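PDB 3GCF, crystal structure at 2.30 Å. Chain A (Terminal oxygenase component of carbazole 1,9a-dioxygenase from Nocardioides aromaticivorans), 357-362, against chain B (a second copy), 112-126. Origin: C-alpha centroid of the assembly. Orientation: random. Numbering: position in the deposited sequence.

Chain A, residues 357-362: EQLFPP
Chain B, residues 112-126: DVLTSPGSPVIGKIG

Chain A runs in an extended course from Glu A357 to Phe A360, with phi/psi of -54/153, -130/102, -84/169 and -136/165, then bends at Pro A361 (-29/-53) and Pro A362 (-60/-24). Chain B leaves a strand at Asp B112 and Val B113 and folds through four turns: type I from Val B113 to Ser B116, type II from Ser B116 to Ser B119, type I from Ser B119 to Ile B122 and type II from Val B121 to Lys B124. Each is closed by a backbone hydrogen bond, from Ser B116 N to Val B113 O (2.9 Å), Ser B119 N to Ser B116 O (3.0 Å), Ile B122 N to Ser B119 O (3.2 Å) and Lys B124 N to Val B121 O (2.9 Å). Gly B118 (76/10) and Gly B123 (81/-7) supply the positive phi of the two type II turns.

The register is antiparallel: CA of Gln A358 lies 8.4 Å from CA of Ile B125, CA of Phe A360 6.4 Å from CA of Val B121, and CA of Pro A361 7.7 Å from CA of Ser B119. No direct hydrogen bond crosses between the stretches; together they bury 370 Å².

Phe A360 contributes the largest share, 77 Å². Its chi1 of 73° (p) and chi2 of -50° send the ring into the chain B turns. Ser B116 CB, 4.0 Å from Phe A360 CE2, and Ser B119 OG, 3.7 Å from Phe A360 CD2, lie at the ring edge, as does Thr B115 OG1, 4.2 Å from Phe A360 CZ. Val B113 (chi1 t) approaches obliquely, its CG1 3.9 Å from Phe A360 CE2. Nearer the backbone, Val B121 (chi1 m) places CG1 3.6 Å from Phe A360 CB, an apolar contact.

Beyond the phenylalanine, Pro A361, C-gamma exo, meets Pro B120, C-gamma endo: their CG atoms are 3.8 Å apart, so two apolar rings touch without polar demands.

At the other end, Gln A358 (chi1 m, chi2 t, chi3 61°) brings OE1 to 3.6 Å from CG1 of Ile B125 (chi1 m, chi2 t). Its amide also reaches the backbone of Gly B126 through two waters. Water 1 accepts from Gln A358 NE2 (3.0 Å) and donates to Gly B126 O (2.6 Å); water 2 donates to Gln A358 OE1 (3.0 Å) and accepts from Gly B126 N (3.2 Å). Donor and acceptor of the side-chain amide are thus matched to acceptor and donor of the glycine backbone.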

ATOM      1  N   GLU A 357      23.640 -13.567  -3.454  1.00 17.37           N
ATOM      2  CA  GLU A 357      23.347 -14.829  -4.124  1.00 16.78           C
ATOM      3  C   GLU A 357      24.579 -15.723  -4.123  1.00 15.85           C
ATOM      4  O   GLU A 357      25.707 -15.238  -4.074  1.00 16.24           O
ATOM      5  CB  GLU A 357      22.932 -14.573  -5.579  1.00 16.84           C
ATOM      6  CG  GLU A 357      23.992 -13.801  -6.369  1.00 16.92           C
ATOM      7  CD  GLU A 357      23.690 -13.694  -7.856  1.00 17.77           C
ATOM      8  OE1 GLU A 357      22.507 -13.821  -8.247  1.00 16.06           O
ATOM      9  OE2 GLU A 357      24.644 -13.463  -8.634  1.00 16.05           O
ATOM     10  N   GLN A 358      24.360 -17.029  -4.167  1.00 13.97           N
ATOM     11  CA  GLN A 358      25.466 -17.979  -4.215  1.00 15.54           C
ATOM     12  C   GLN A 358      25.135 -18.905  -5.380  1.00 15.30           C
ATOM     13  O   GLN A 358      24.287 -19.792  -5.267  1.00 15.53           O
ATOM     14  CB  GLN A 358      25.582 -18.747  -2.892  1.00 15.15           C
ATOM     15  CG  GLN A 358      25.885 -17.841  -1.688  1.00 17.80           C
ATOM     16  CD  GLN A 358      26.087 -18.605  -0.384  1.00 19.99           C
ATOM     17  OE1 GLN A 358      26.998 -19.420  -0.265  1.00 23.89           O
ATOM     18  NE2 GLN A 358      25.239 -18.332   0.602  1.00 21.40           N
ATOM     19  N   LEU A 359      25.794 -18.669  -6.510  1.00 13.43           N
ATOM     20  CA  LEU A 359      25.554 -19.440  -7.725  1.00 15.24           C
ATOM     21  C   LEU A 359      26.324 -20.753  -7.790  1.00 14.84           C
ATOM     22  O   LEU A 359      27.198 -21.010  -6.963  1.00 15.51           O
ATOM     23  CB  LEU A 359      25.910 -18.581  -8.944  1.00 13.94           C
ATOM     24  CG  LEU A 359      25.267 -17.190  -8.950  1.00 13.59           C
ATOM     25  CD1 LEU A 359      25.698 -16.414 -10.180  1.00 13.22           C
ATOM     26  CD2 LEU A 359      23.754 -17.332  -8.912  1.00 15.07           C
ATOM     27  N   PHE A 360      25.966 -21.596  -8.758  1.00 13.17           N
ATOM     28  CA  PHE A 360      26.664 -22.857  -8.964  1.00 11.36           C
ATOM     29  C   PHE A 360      26.895 -23.011 -10.473  1.00 11.20           C
ATOM     30  O   PHE A 360      26.295 -22.285 -11.264  1.00 11.62           O
ATOM     31  CB  PHE A 360      25.916 -24.039  -8.293  1.00 11.38           C
ATOM     32  CG  PHE A 360      24.640 -24.474  -8.969  1.00 10.88           C
ATOM     33  CD1 PHE A 360      23.653 -23.557  -9.324  1.00 10.17           C
ATOM     34  CD2 PHE A 360      24.391 -25.834  -9.162  1.00 11.05           C
ATOM     35  CE1 PHE A 360      22.433 -23.992  -9.857  1.00  8.45           C
ATOM     36  CE2 PHE A 360      23.175 -26.278  -9.693  1.00  9.39           C
ATOM     37  CZ  PHE A 360      22.195 -25.352 -10.037  1.00  9.60           C
ATOM     38  N   PRO A 361      27.785 -23.933 -10.893  1.00 11.41           N
ATOM     39  CA  PRO A 361      28.114 -24.156 -12.309  1.00 11.22           C
ATOM     40  C   PRO A 361      27.092 -23.881 -13.418  1.00 11.99           C
ATOM     41  O   PRO A 361      27.399 -23.164 -14.367  1.00 12.46           O
ATOM     42  CB  PRO A 361      28.644 -25.589 -12.316  1.00 10.72           C
ATOM     43  CG  PRO A 361      29.392 -25.633 -11.015  1.00 10.62           C
ATOM     44  CD  PRO A 361      28.408 -24.975 -10.052  1.00 10.55           C
ATOM     45  N   PRO A 362      25.876 -24.441 -13.326  1.00 11.90           N
ATOM     46  CA  PRO A 362      24.913 -24.165 -14.398  1.00 10.75           C
ATOM     47  C   PRO A 362      24.574 -22.681 -14.576  1.00 11.36           C
ATOM     48  O   PRO A 362      24.160 -22.265 -15.657  1.00 13.00           O
ATOM     49  CB  PRO A 362      23.695 -24.991 -13.988  1.00 11.00           C
ATOM     50  CG  PRO A 362      24.300 -26.135 -13.222  1.00  7.44           C
ATOM     51  CD  PRO A 362      25.339 -25.438 -12.382  1.00 10.67           C
TER
ATOM     52  N   ASP B 112      23.115 -31.727  -0.972  1.00 17.60           N
ATOM     53  CA  ASP B 112      22.835 -32.253  -2.296  1.00 18.24           C
ATOM     54  C   ASP B 112      22.147 -31.229  -3.183  1.00 16.69           C
ATOM     55  O   ASP B 112      21.657 -30.202  -2.706  1.00 17.12           O
ATOM     56  CB  ASP B 112      21.952 -33.499  -2.195  1.00 18.70           C
ATOM     57  CG  ASP B 112      22.326 -34.559  -3.216  1.00 25.53           C
ATOM     58  OD1 ASP B 112      22.609 -34.187  -4.383  1.00 26.16           O
ATOM     59  OD2 ASP B 112      22.336 -35.761  -2.854  1.00 24.45           O
ATOM     60  N   VAL B 113      22.131 -31.524  -4.479  1.00 14.47           N
ATOM     61  CA  VAL B 113      21.480 -30.690  -5.479  1.00 12.53           C
ATOM     62  C   VAL B 113      20.797 -31.651  -6.446  1.00 12.54           C
ATOM     63  O   VAL B 113      21.442 -32.274  -7.294  1.00 12.25           O
ATOM     64  CB  VAL B 113      22.490 -29.807  -6.235  1.00 14.18           C
ATOM     65  CG1 VAL B 113      21.765 -28.963  -7.284  1.00 11.69           C
ATOM     66  CG2 VAL B 113      23.223 -28.902  -5.250  1.00 13.06           C
ATOM     67  N   LEU B 114      19.487 -31.779  -6.291  1.00 11.68           N
ATOM     68  CA  LEU B 114      18.678 -32.673  -7.107  1.00 10.85           C
ATOM     69  C   LEU B 114      18.827 -32.486  -8.615  1.00 11.80           C
ATOM     70  O   LEU B 114      18.647 -33.437  -9.375  1.00 11.19           O
ATOM     71  CB  LEU B 114      17.206 -32.515  -6.721  1.00 11.17           C
ATOM     72  CG  LEU B 114      16.886 -32.746  -5.240  1.00 12.56           C
ATOM     73  CD1 LEU B 114      15.397 -32.539  -5.007  1.00  9.16           C
ATOM     74  CD2 LEU B 114      17.307 -34.160  -4.832  1.00  9.39           C
ATOM     75  N   THR B 115      19.149 -31.270  -9.046  1.00  8.29           N
ATOM     76  CA  THR B 115      19.291 -30.984 -10.471  1.00  9.37           C
ATOM     77  C   THR B 115      20.727 -31.122 -10.968  1.00 11.14           C
ATOM     78  O   THR B 115      20.992 -30.997 -12.159  1.00 11.90           O
ATOM     79  CB  THR B 115      18.824 -29.554 -10.804  1.00  8.79           C
ATOM     80  OG1 THR B 115      19.577 -28.612 -10.023  1.00  7.27           O
ATOM     81  CG2 THR B 115      17.332 -29.393 -10.520  1.00  6.53           C
ATOM     82  N   SER B 116      21.656 -31.377 -10.057  1.00  9.80           N
ATOM     83  CA  SER B 116      23.049 -31.504 -10.451  1.00  9.89           C
ATOM     84  C   SER B 116      23.810 -32.350  -9.439  1.00  8.92           C
ATOM     85  O   SER B 116      24.595 -31.835  -8.645  1.00 10.90           O
ATOM     86  CB  SER B 116      23.668 -30.109 -10.569  1.00  8.43           C
ATOM     87  OG  SER B 116      25.011 -30.167 -11.006  1.00 11.18           O
ATOM     88  N   PRO B 117      23.594 -33.672  -9.466  1.00 10.44           N
ATOM     89  CA  PRO B 117      24.286 -34.558  -8.523  1.00 10.91           C
ATOM     90  C   PRO B 117      25.798 -34.392  -8.572  1.00 12.44           C
ATOM     91  O   PRO B 117      26.380 -34.283  -9.649  1.00 13.91           O
ATOM     92  CB  PRO B 117      23.831 -35.955  -8.961  1.00 10.22           C
ATOM     93  CG  PRO B 117      23.618 -35.787 -10.441  1.00 11.22           C
ATOM     94  CD  PRO B 117      22.890 -34.454 -10.500  1.00  9.76           C
ATOM     95  N   GLY B 118      26.424 -34.361  -7.399  1.00 12.81           N
ATOM     96  CA  GLY B 118      27.864 -34.217  -7.331  1.00 13.65           C
ATOM     97  C   GLY B 118      28.367 -32.812  -7.599  1.00 14.88           C
ATOM     98  O   GLY B 118      29.573 -32.604  -7.746  1.00 14.62           O
ATOM     99  N   SER B 119      27.456 -31.845  -7.669  1.00 14.90           N
ATOM    100  CA  SER B 119      27.853 -30.467  -7.920  1.00 14.30           C
ATOM    101  C   SER B 119      28.920 -30.068  -6.907  1.00 15.50           C
ATOM    102  O   SER B 119      28.839 -30.416  -5.732  1.00 15.79           O
ATOM    103  CB  SER B 119      26.649 -29.529  -7.812  1.00 13.36           C
ATOM    104  OG  SER B 119      27.029 -28.184  -8.067  1.00 11.36           O
ATOM    105  N   PRO B 120      29.940 -29.328  -7.355  1.00 16.45           N
ATOM    106  CA  PRO B 120      31.011 -28.911  -6.448  1.00 16.34           C
ATOM    107  C   PRO B 120      30.621 -27.944  -5.326  1.00 16.99           C
ATOM    108  O   PRO B 120      31.428 -27.684  -4.432  1.00 16.57           O
ATOM    109  CB  PRO B 120      32.067 -28.340  -7.399  1.00 16.77           C
ATOM    110  CG  PRO B 120      31.255 -27.832  -8.546  1.00 17.18           C
ATOM    111  CD  PRO B 120      30.223 -28.914  -8.740  1.00 15.41           C
ATOM    112  N   VAL B 121      29.400 -27.411  -5.351  1.00 15.87           N
ATOM    113  CA  VAL B 121      28.994 -26.503  -4.279  1.00 15.47           C
ATOM    114  C   VAL B 121      28.529 -27.272  -3.048  1.00 14.56           C
ATOM    115  O   VAL B 121      28.438 -26.714  -1.954  1.00 14.79           O
ATOM    116  CB  VAL B 121      27.866 -25.532  -4.714  1.00 15.09           C
ATOM    117  CG1 VAL B 121      28.416 -24.513  -5.707  1.00 13.60           C
ATOM    118  CG2 VAL B 121      26.700 -26.309  -5.309  1.00 13.97           C
ATOM    119  N   ILE B 122      28.240 -28.556  -3.233  1.00 13.78           N
ATOM    120  CA  ILE B 122      27.793 -29.405  -2.134  1.00 15.51           C
ATOM    121  C   ILE B 122      28.863 -29.421  -1.049  1.00 17.75           C
ATOM    122  O   ILE B 122      30.046 -29.610  -1.336  1.00 18.34           O
ATOM    123  CB  ILE B 122      27.533 -30.845  -2.629  1.00 15.73           C
ATOM    124  CG1 ILE B 122      26.286 -30.862  -3.520  1.00 14.38           C
ATOM    125  CG2 ILE B 122      27.369 -31.789  -1.450  1.00 13.89           C
ATOM    126  CD1 ILE B 122      26.089 -32.158  -4.276  1.00 12.03           C
ATOM    127  N   GLY B 123      28.447 -29.207   0.195  1.00 17.95           N
ATOM    128  CA  GLY B 123      29.399 -29.191   1.292  1.00 17.56           C
ATOM    129  C   GLY B 123      30.142 -27.872   1.464  1.00 18.08           C
ATOM    130  O   GLY B 123      30.880 -27.703   2.434  1.00 19.38           O
ATOM    131  N   LYS B 124      29.955 -26.934   0.538  1.00 17.91           N
ATOM    132  CA  LYS B 124      30.633 -25.637   0.618  1.00 17.75           C
ATOM    133  C   LYS B 124      29.655 -24.524   0.977  1.00 17.45           C
ATOM    134  O   LYS B 124      30.042 -23.363   1.099  1.00 17.54           O
ATOM    135  CB  LYS B 124      31.274 -25.282  -0.724  1.00 20.31           C
ATOM    136  CG  LYS B 124      32.077 -26.393  -1.379  1.00 25.24           C
ATOM    137  CD  LYS B 124      33.310 -26.758  -0.574  1.00 31.20           C
ATOM    138  CE  LYS B 124      34.162 -27.777  -1.329  1.00 35.55           C
ATOM    139  NZ  LYS B 124      34.539 -27.279  -2.691  1.00 36.45           N
ATOM    140  N   ILE B 125      28.388 -24.877   1.147  1.00 16.66           N
ATOM    141  CA  ILE B 125      27.369 -23.886   1.446  1.00 15.29           C
ATOM    142  C   ILE B 125      26.435 -24.304   2.572  1.00 14.76           C
ATOM    143  O   ILE B 125      26.192 -25.495   2.791  1.00 14.03           O
ATOM    144  CB  ILE B 125      26.519 -23.596   0.175  1.00 15.63           C
ATOM    145  CG1 ILE B 125      27.395 -22.918  -0.883  1.00 15.66           C
ATOM    146  CG2 ILE B 125      25.310 -22.741   0.519  1.00 14.42           C
ATOM    147  CD1 ILE B 125      26.649 -22.500  -2.128  1.00 15.12           C
ATOM    148  N   GLY B 126      25.905 -23.311   3.279  1.00 13.32           N
ATOM    149  CA  GLY B 126      24.976 -23.592   4.352  1.00 15.00           C
ATOM    150  C   GLY B 126      24.112 -22.400   4.720  1.00 15.70           C
ATOM    151  O   GLY B 126      24.451 -21.252   4.424  1.00 15.30           O
TER
HETATM  152  O   HOH W   1      24.162 -18.900   3.308  1.00 18.61           O
HETATM  153  O   HOH W   2      27.076 -20.472   2.542  1.00 29.24           O